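Local coordinates for tail spike protein gp49 (Pseudomonas phage LKA1, PDB 4RU4) that probably cleaves the O-specific polysaccharide of Pseudomonas as a lyase, degrading the host cell envelope as the phage enters, at residues F275-H279 with C305-V311; E169-V173 with A249-D253; V246-R250 with G299-C305. All coordinates share one frame; numbering follows the deposited sequence.

Interaction 1: residues F275-H279 with C305-V311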
loop_
_atom_site.group_PDB
_atom_site.type_symbol
_atom_site.label_atom_id
_atom_site.label_comp_id
_atom_site.label_asym_id
_atom_site.label_seq_id
_atom_site.Cartn_x
_atom_site.Cartn_y
_atom_site.Cartn_z
ATOM N N PHE B 275 20.006 1.929 -9.472
ATOM C CA PHE B 275 20.656 1.410 -8.266
ATOM C C PHE B 275 21.478 0.214 -8.709
ATOM O O PHE B 275 20.905 -0.833 -9.020
ATOM C CB PHE B 275 19.618 0.977 -7.212
ATOM C CG PHE B 275 18.828 2.129 -6.599
ATOM C CD1 PHE B 275 17.711 2.641 -7.237
ATOM C CD2 PHE B 275 19.187 2.677 -5.379
ATOM C CE1 PHE B 275 16.978 3.696 -6.679
ATOM C CE2 PHE B 275 18.454 3.726 -4.810
ATOM C CZ PHE B 275 17.347 4.235 -5.490
ATOM N N GLY B 276 22.802 0.379 -8.784
ATOM C CA GLY B 276 23.683 -0.698 -9.205
ATOM C C GLY B 276 24.338 -1.300 -7.977
ATOM O O GLY B 276 24.978 -0.581 -7.189
ATOM N N ASN B 277 24.155 -2.599 -7.781
ATOM C CA ASN B 277 24.818 -3.285 -6.663
ATOM C C ASN B 277 24.549 -2.605 -5.310
ATOM O O ASN B 277 25.464 -2.394 -4.520
ATOM C CB ASN B 277 26.328 -3.375 -6.959
ATOM C CG ASN B 277 26.619 -3.960 -8.356
ATOM O OD1 ASN B 277 27.259 -3.310 -9.186
ATOM N ND2 ASN B 277 26.159 -5.211 -8.611
ATOM N N CYS B 278 23.288 -2.249 -5.052
ATOM C CA CYS B 278 22.945 -1.501 -3.855
ATOM C C CYS B 278 22.094 -2.349 -2.926
ATOM O O CYS B 278 21.419 -3.292 -3.373
ATOM C CB CYS B 278 22.151 -0.235 -4.195
ATOM S SG CYS B 278 23.093 1.128 -4.963
ATOM N N HIS B 279 22.070 -1.979 -1.649
ATOM C CA HIS B 279 21.355 -2.765 -0.643
ATOM C C HIS B 279 20.675 -1.763 0.294
ATOM O O HIS B 279 21.311 -0.794 0.699
ATOM C CB HIS B 279 22.379 -3.669 0.078
ATOM C CG HIS B 279 21.776 -4.729 0.972
ATOM N ND1 HIS B 279 22.200 -6.045 0.954
ATOM C CD2 HIS B 279 20.831 -4.655 1.941
ATOM C CE1 HIS B 279 21.519 -6.739 1.853
ATOM N NE2 HIS B 279 20.685 -5.919 2.471
ATOM N N CYS B 305 30.491 -6.038 -6.780
ATOM C CA CYS B 305 29.270 -5.954 -7.590
ATOM C C CYS B 305 28.222 -6.994 -7.196
ATOM O O CYS B 305 27.877 -7.873 -7.987
ATOM C CB CYS B 305 29.574 -6.034 -9.102
ATOM S SG CYS B 305 30.526 -7.483 -9.643
ATOM N N VAL B 306 27.677 -6.835 -5.998
ATOM C CA VAL B 306 26.787 -7.827 -5.393
ATOM C C VAL B 306 25.338 -7.595 -5.791
ATOM O O VAL B 306 25.045 -6.580 -6.428
ATOM C CB VAL B 306 26.940 -7.807 -3.861
ATOM C CG1 VAL B 306 28.379 -8.203 -3.510
ATOM C CG2 VAL B 306 26.567 -6.420 -3.277
ATOM N N PRO B 307 24.443 -8.553 -5.465
ATOM C CA PRO B 307 23.049 -8.395 -5.874
ATOM C C PRO B 307 22.357 -7.190 -5.226
ATOM O O PRO B 307 22.737 -6.716 -4.163
ATOM C CB PRO B 307 22.393 -9.693 -5.375
ATOM C CG PRO B 307 23.540 -10.718 -5.451
ATOM C CD PRO B 307 24.684 -9.910 -4.903
ATOM N N VAL B 308 21.322 -6.717 -5.894
ATOM C CA VAL B 308 20.603 -5.557 -5.448
ATOM C C VAL B 308 19.497 -6.073 -4.529
ATOM O O VAL B 308 18.649 -6.852 -4.984
ATOM C CB VAL B 308 19.970 -4.859 -6.665
ATOM C CG1 VAL B 308 19.030 -3.737 -6.203
ATOM C CG2 VAL B 308 21.060 -4.356 -7.601
ATOM N N ARG B 309 19.483 -5.645 -3.262
ATOM C CA ARG B 309 18.521 -6.215 -2.302
ATOM C C ARG B 309 17.848 -5.197 -1.400
ATOM O O ARG B 309 18.486 -4.255 -0.967
ATOM C CB ARG B 309 19.212 -7.255 -1.411
ATOM C CG ARG B 309 19.663 -8.517 -2.166
ATOM C CD ARG B 309 19.942 -9.611 -1.157
ATOM N NE ARG B 309 20.329 -10.904 -1.738
ATOM C CZ ARG B 309 21.576 -11.263 -2.025
ATOM N NH1 ARG B 309 22.605 -10.429 -1.828
ATOM N NH2 ARG B 309 21.808 -12.479 -2.498
ATOM N N ASN B 310 16.578 -5.446 -1.073
ATOM C CA ASN B 310 15.783 -4.563 -0.198
ATOM C C ASN B 310 15.820 -3.132 -0.689
ATOM O O ASN B 310 15.880 -2.191 0.098
ATOM C CB ASN B 310 16.187 -4.641 1.294
ATOM C CG ASN B 310 15.153 -3.962 2.224
ATOM O OD1 ASN B 310 13.944 -4.038 1.989
ATOM N ND2 ASN B 310 15.640 -3.242 3.238
ATOM N N VAL B 311 15.760 -2.966 -2.008
ATOM C CA VAL B 311 15.630 -1.627 -2.581
ATOM C C VAL B 311 14.169 -1.450 -2.982
ATOM O O VAL B 311 13.586 -2.294 -3.675
ATOM C CB VAL B 311 16.621 -1.367 -3.755
ATOM C CG1 VAL B 311 16.477 0.071 -4.265
ATOM C CG2 VAL B 311 18.085 -1.655 -3.315
HETATM O O HOH W 1 23.054 -7.496 -1.456
#
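Cys-305 lies against the side-chain amide of Asn-277, its CB 3.5 Å from Asn-277 ND2. The same amide nitrogen bonds the next carbonyl: Asn-277 ND2 donates to Val-306 O at 2.8 Å, nearly straight at 167°. That oxygen lies close to the amide plane of Asn-277, while the donor is tilted from the carbonyl plane of Val-306. Asn-277 OD1 accepts from Asp-300 N, so both ends of the amide are held and its rotation is fixed. Pro-307 joins through its carbonyl: water 1 donates to Pro-307 O, accepts from Arg-309 NH1 and also bonds His-279 ND1. With CG1 anti to the backbone N (chi1 172°), Val-308 turns CG2 to Asn-277 N, 3.6 Å away. Arg-309 N donates to Cys-278 O at 3.0 Å. Arg-309 CB sits over one face of the His-279 imidazole in a CH-pi contact. Arg-309 NE forms a salt bridge with Glu-336, and Arg-309 NH1 donates to Gly-168 O. Val-311 CG1 lies over the centre of the Phe-275 ring, 3.9 Å from the centroid. The contact joins consecutive turns of the pectin lyase-like parallel beta-helix. Strand 271-276 lies between strands 247-249 and 296-298, strand 308-309 pairs with 335-336, and Val-306 packs on strands 147-151 and 168-177.

Interaction 2: residues E169-V173 with A249-D253. With EDO (1,2-ethanediol), chain H.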
loop_
_atom_site.group_PDB
_atom_site.type_symbol
_atom_site.label_atom_id
_atom_site.label_comp_id
_atom_site.label_asym_id
_atom_site.label_seq_id
_atom_site.Cartn_x
_atom_site.Cartn_y
_atom_site.Cartn_z
ATOM N N GLU B 169 26.679 -9.690 -0.370
ATOM C CA GLU B 169 25.640 -8.791 0.155
ATOM C C GLU B 169 26.242 -7.811 1.153
ATOM O O GLU B 169 27.399 -7.967 1.552
ATOM C CB GLU B 169 24.512 -9.596 0.856
ATOM C CG GLU B 169 24.960 -10.530 1.955
ATOM C CD GLU B 169 23.856 -11.533 2.333
ATOM O OE1 GLU B 169 22.927 -11.157 3.098
ATOM O OE2 GLU B 169 23.899 -12.681 1.823
ATOM N N PHE B 170 25.447 -6.818 1.558
ATOM C CA PHE B 170 25.841 -5.859 2.592
ATOM C C PHE B 170 25.394 -6.281 3.991
ATOM O O PHE B 170 24.221 -6.639 4.193
ATOM C CB PHE B 170 25.195 -4.501 2.338
ATOM C CG PHE B 170 25.790 -3.738 1.183
ATOM C CD1 PHE B 170 25.622 -4.192 -0.128
ATOM C CD2 PHE B 170 26.485 -2.554 1.404
ATOM C CE1 PHE B 170 26.119 -3.472 -1.203
ATOM C CE2 PHE B 170 27.004 -1.811 0.321
ATOM C CZ PHE B 170 26.818 -2.275 -0.985
ATOM N N CYS B 171 26.309 -6.186 4.953
ATOM C CA CYS B 171 26.016 -6.560 6.338
ATOM C C CYS B 171 26.257 -5.370 7.259
ATOM O O CYS B 171 27.159 -4.571 7.023
ATOM C CB CYS B 171 26.904 -7.708 6.809
ATOM S SG CYS B 171 26.788 -9.209 5.856
ATOM N N GLU B 172 25.433 -5.249 8.291
ATOM C CA GLU B 172 25.530 -4.120 9.218
ATOM C C GLU B 172 25.895 -4.690 10.597
ATOM O O GLU B 172 25.183 -5.545 11.127
ATOM C CB GLU B 172 24.210 -3.346 9.247
ATOM C CG GLU B 172 24.263 -2.046 10.052
ATOM C CD GLU B 172 22.943 -1.263 10.035
ATOM O OE1 GLU B 172 22.143 -1.357 9.048
ATOM O OE2 GLU B 172 22.715 -0.543 11.034
ATOM N N VAL B 173 27.015 -4.241 11.150
ATOM C CA VAL B 173 27.560 -4.845 12.377
ATOM C C VAL B 173 26.669 -4.607 13.609
ATOM O O VAL B 173 26.260 -3.471 13.895
ATOM C CB VAL B 173 29.045 -4.374 12.630
ATOM C CG1 VAL B 173 29.613 -4.958 13.942
ATOM C CG2 VAL B 173 29.948 -4.784 11.447
ATOM N N ALA B 249 25.941 3.460 -6.926
ATOM C CA ALA B 249 26.716 2.236 -7.168
ATOM C C ALA B 249 27.263 1.751 -5.830
ATOM O O ALA B 249 27.946 2.508 -5.138
ATOM C CB ALA B 249 27.864 2.501 -8.146
ATOM N N ARG B 250 26.982 0.500 -5.479
ATOM C CA ARG B 250 27.519 -0.067 -4.247
ATOM C C ARG B 250 27.227 0.797 -3.020
ATOM O O ARG B 250 28.109 1.000 -2.183
ATOM C CB ARG B 250 29.043 -0.291 -4.368
ATOM C CG ARG B 250 29.413 -1.614 -5.034
ATOM C CD ARG B 250 30.899 -1.655 -5.375
ATOM N NE ARG B 250 31.209 -0.716 -6.451
ATOM C CZ ARG B 250 30.987 -0.973 -7.733
ATOM N NH1 ARG B 250 30.451 -2.141 -8.086
ATOM N NH2 ARG B 250 31.268 -0.070 -8.660
ATOM N N CYS B 251 26.000 1.310 -2.921
ATOM C CA CYS B 251 25.614 2.096 -1.763
ATOM C C CYS B 251 24.712 1.279 -0.863
ATOM O O CYS B 251 23.914 0.473 -1.335
ATOM C CB CYS B 251 24.859 3.372 -2.162
ATOM S SG CYS B 251 25.910 4.574 -3.018
ATOM N N TYR B 252 24.814 1.546 0.422
ATOM C CA TYR B 252 23.958 0.927 1.435
ATOM C C TYR B 252 22.984 1.997 1.877
ATOM O O TYR B 252 23.423 3.079 2.288
ATOM C CB TYR B 252 24.807 0.510 2.627
ATOM C CG TYR B 252 24.059 -0.299 3.670
ATOM C CD1 TYR B 252 23.560 -1.559 3.365
ATOM C CD2 TYR B 252 23.856 0.205 4.957
ATOM C CE1 TYR B 252 22.879 -2.314 4.325
ATOM C CE2 TYR B 252 23.191 -0.535 5.924
ATOM C CZ TYR B 252 22.705 -1.803 5.601
ATOM O OH TYR B 252 22.026 -2.540 6.561
ATOM N N ASP B 253 21.682 1.724 1.753
ATOM C CA ASP B 253 20.640 2.655 2.204
ATOM C C ASP B 253 20.704 4.008 1.464
ATOM O O ASP B 253 20.538 5.076 2.070
ATOM C CB ASP B 253 20.709 2.857 3.736
ATOM C CG ASP B 253 19.637 3.832 4.258
ATOM O OD1 ASP B 253 18.491 3.728 3.795
ATOM O OD2 ASP B 253 19.949 4.710 5.111
HETATM C C1 EDO H . 20.311 1.614 11.926
HETATM O O1 EDO H . 20.141 0.555 10.976
HETATM C C2 EDO H . 19.778 2.916 11.353
HETATM O O2 EDO H . 20.669 3.323 10.296
HETATM O O HOH W 2 22.286 -5.464 6.197
#
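The backbones of Phe-170 and Tyr-252 approach only to 7.1 Å between their CA atoms, so the side chains make the contact. Segment 169-173 is an extended part of strand 168-177. Segment 249-253 leaves strand 247-249, and the chain turns a corner at Asp-253. Phe-170 and Glu-172, two residues apart on the strand, both direct their CB atoms toward segment 249-253.

The Phe-170 and Tyr-252 rings are nearly parallel, with planes at 14°, but they are slid apart and barely overlap. Their centroids are 5.8 Å apart. The closest touch between these two side chains is Phe-170 CB to Tyr-252 CD1, 3.5 Å. The Phe-170 ring also reaches the backbone of the loop, where Phe-170 CZ lies 3.7 Å from Arg-250 C and Arg-250 O sits at the ring edge.

Tyr-252 has CG anti to its own N (chi1 -173°), and this carries its hydroxyl toward the strand. Tyr-252 OH donates to Glu-172 OE1 at 2.8 Å. It meets the anti lone pair of that oxygen, and the carboxylate stands almost at a right angle to the ring. Water 2 donates to Tyr-252 OH at 3.0 Å and also to Phe-170 O. The hydroxyl is thus bonded twice.

Glu-172 has further partners. Its OE2 pairs with Arg-184 and accepts from an ethanediol, probably from the crystallisation liquor. Its OE1 pairs with Lys-287 of the second subunit, and these positive groups probably stabilise the charged carboxylate.

The contact joins two parts of the tailspike. Segment 169-173 belongs to the Ig-like region and docks on the loop after strand 247-249, just before a corner of the pectin lyase-like parallel beta-helix, next to the subunit interface.

Interaction 3: residues V246-R250 with G299-C305. With EDO (1,2-ethanediol), chain U.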
loop_
_atom_site.group_PDB
_atom_site.type_symbol
_atom_site.label_atom_id
_atom_site.label_comp_id
_atom_site.label_asym_id
_atom_site.label_seq_id
_atom_site.Cartn_x
_atom_site.Cartn_y
_atom_site.Cartn_z
ATOM N N VAL B 246 20.636 9.711 -12.290
ATOM C CA VAL B 246 21.230 9.497 -10.969
ATOM C C VAL B 246 21.677 8.039 -10.915
ATOM O O VAL B 246 20.902 7.145 -11.236
ATOM C CB VAL B 246 20.206 9.751 -9.835
ATOM C CG1 VAL B 246 20.819 9.499 -8.467
ATOM C CG2 VAL B 246 19.697 11.191 -9.902
ATOM N N TYR B 247 22.921 7.813 -10.519
ATOM C CA TYR B 247 23.456 6.463 -10.441
ATOM C C TYR B 247 24.023 6.250 -9.056
ATOM O O TYR B 247 25.002 6.890 -8.695
ATOM C CB TYR B 247 24.558 6.286 -11.492
ATOM C CG TYR B 247 25.064 4.866 -11.711
ATOM C CD1 TYR B 247 24.974 3.894 -10.725
ATOM C CD2 TYR B 247 25.624 4.505 -12.924
ATOM C CE1 TYR B 247 25.440 2.590 -10.935
ATOM C CE2 TYR B 247 26.086 3.217 -13.151
ATOM C CZ TYR B 247 25.993 2.265 -12.148
ATOM O OH TYR B 247 26.461 0.985 -12.381
ATOM N N PHE B 248 23.408 5.341 -8.294
ATOM C CA PHE B 248 23.952 4.886 -7.031
ATOM C C PHE B 248 24.658 3.546 -7.284
ATOM O O PHE B 248 24.037 2.603 -7.792
ATOM C CB PHE B 248 22.846 4.668 -5.987
ATOM C CG PHE B 248 22.161 5.942 -5.530
ATOM C CD1 PHE B 248 22.809 6.838 -4.708
ATOM C CD2 PHE B 248 20.849 6.195 -5.887
ATOM C CE1 PHE B 248 22.181 8.014 -4.270
ATOM C CE2 PHE B 248 20.185 7.363 -5.448
ATOM C CZ PHE B 248 20.853 8.264 -4.627
ATOM N N ALA B 249 25.941 3.460 -6.926
ATOM C CA ALA B 249 26.716 2.236 -7.168
ATOM C C ALA B 249 27.263 1.751 -5.830
ATOM O O ALA B 249 27.946 2.508 -5.138
ATOM C CB ALA B 249 27.864 2.501 -8.146
ATOM N N ARG B 250 26.982 0.500 -5.479
ATOM C CA ARG B 250 27.519 -0.067 -4.247
ATOM C C ARG B 250 27.227 0.797 -3.020
ATOM O O ARG B 250 28.109 1.000 -2.183
ATOM C CB ARG B 250 29.043 -0.291 -4.368
ATOM C CG ARG B 250 29.413 -1.614 -5.034
ATOM C CD ARG B 250 30.899 -1.655 -5.375
ATOM N NE ARG B 250 31.209 -0.716 -6.451
ATOM C CZ ARG B 250 30.987 -0.973 -7.733
ATOM N NH1 ARG B 250 30.451 -2.141 -8.086
ATOM N NH2 ARG B 250 31.268 -0.070 -8.660
ATOM N N GLY B 299 23.945 -3.094 -12.061
ATOM C CA GLY B 299 25.276 -2.912 -11.509
ATOM C C GLY B 299 26.354 -3.021 -12.579
ATOM O O GLY B 299 26.074 -2.933 -13.784
ATOM N N ASP B 300 27.602 -3.196 -12.146
ATOM C CA ASP B 300 28.705 -3.300 -13.101
ATOM C C ASP B 300 29.473 -4.560 -12.787
ATOM O O ASP B 300 28.944 -5.453 -12.133
ATOM C CB ASP B 300 29.618 -2.070 -13.037
ATOM C CG ASP B 300 30.080 -1.749 -11.623
ATOM O OD1 ASP B 300 30.272 -2.688 -10.814
ATOM O OD2 ASP B 300 30.249 -0.543 -11.315
ATOM N N ALA B 301 30.724 -4.624 -13.229
ATOM C CA ALA B 301 31.564 -5.798 -12.997
ATOM C C ALA B 301 32.758 -5.487 -12.096
ATOM O O ALA B 301 33.741 -6.241 -12.060
ATOM C CB ALA B 301 32.049 -6.363 -14.332
ATOM N N GLU B 302 32.681 -4.377 -11.376
ATOM C CA GLU B 302 33.775 -3.977 -10.500
ATOM C C GLU B 302 33.741 -4.749 -9.178
ATOM O O GLU B 302 32.734 -5.377 -8.837
ATOM C CB GLU B 302 33.719 -2.466 -10.268
ATOM C CG GLU B 302 33.915 -1.734 -11.586
ATOM C CD GLU B 302 33.865 -0.242 -11.469
ATOM O OE1 GLU B 302 34.080 0.282 -10.356
ATOM O OE2 GLU B 302 33.609 0.412 -12.502
ATOM N N VAL B 303 34.840 -4.690 -8.440
ATOM C CA VAL B 303 34.898 -5.303 -7.110
ATOM C C VAL B 303 33.689 -4.849 -6.274
ATOM O O VAL B 303 33.359 -3.662 -6.214
ATOM C CB VAL B 303 36.204 -4.951 -6.377
ATOM C CG1 VAL B 303 36.139 -5.382 -4.880
ATOM C CG2 VAL B 303 37.423 -5.571 -7.106
ATOM N N GLY B 304 33.012 -5.812 -5.670
ATOM C CA GLY B 304 31.863 -5.528 -4.832
ATOM C C GLY B 304 30.535 -5.497 -5.563
ATOM O O GLY B 304 29.544 -4.989 -5.021
ATOM N N CYS B 305 30.491 -6.038 -6.780
ATOM C CA CYS B 305 29.270 -5.954 -7.590
ATOM C C CYS B 305 28.222 -6.994 -7.196
ATOM O O CYS B 305 27.877 -7.873 -7.987
ATOM C CB CYS B 305 29.574 -6.034 -9.102
ATOM S SG CYS B 305 30.526 -7.483 -9.643
HETATM C C1 EDO U . 23.218 -4.381 -15.041
HETATM O O1 EDO U . 23.853 -5.306 -15.926
HETATM C C2 EDO U . 23.410 -2.974 -15.594
HETATM O O2 EDO U . 22.657 -2.038 -14.833
#
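Asp-300 OD1 is gripped twice, by Arg-250 NH1 across the contact and by the backbone N of Glu-302. The second bond, 3.0 Å from Glu-302 N to Asp-300 OD1, closes an Asx turn in a loop that projects from the pectin lyase-like parallel beta-helix. A type II beta turn follows from Glu-302 to Cys-305.

Arg-250 meets Asp-300 end-on with two nitrogens. Arg-250 NH1 bonds Asp-300 OD1 at 2.8 Å. Arg-250 NH2 bonds Asp-300 OD2 at 2.9 Å, and the two bonds make a salt bridge. Each oxygen uses its syn lone pair, and the two planes are only 22° apart. The Arg-250 chain is bent at chi3 (-69°), which turns the guanidinium to the carboxylate. Glu-302 adds a long, weak ion pair from OE1 to Arg-250 NH2, and its CB lies over one face of the guanidinium. Glu-226 pairs with Arg-250 NH2 as well. The arginine probably offsets the repulsion between the close carboxylates of Glu-302 and Glu-226.

The loop backbone also lies along the arginine stem, with Val-303 O 3.3 Å from Arg-250 CD. Nearer the start of the loop, the Tyr-247 hydroxyl packs beside Gly-299, Tyr-247 OH to Gly-299 C 4.0 Å.

From the N terminus, the chain first passes segment 169-173 in the Ig-like region. Interaction 2 closes the longest loop, where segment 249-253 of the beta-helix comes back to this strand. Interaction 3 starts from the overlapping segment 246-250 and closes on 299-305. Interaction 1 opens inside that loop, at 275-279, and ends beyond it, so interactions 1 and 3 cross and share Cys-305. Strands 247-249 and 271-276 are parallel neighbours, and Gly-276 probably bonds Phe-248 and Arg-250 through its backbone. His-279 packs on Phe-170, linking interactions 1 and 2. Together the three contacts tie adjacent beta-helix turns, the loop after strand 296-298 and the Ig-like region.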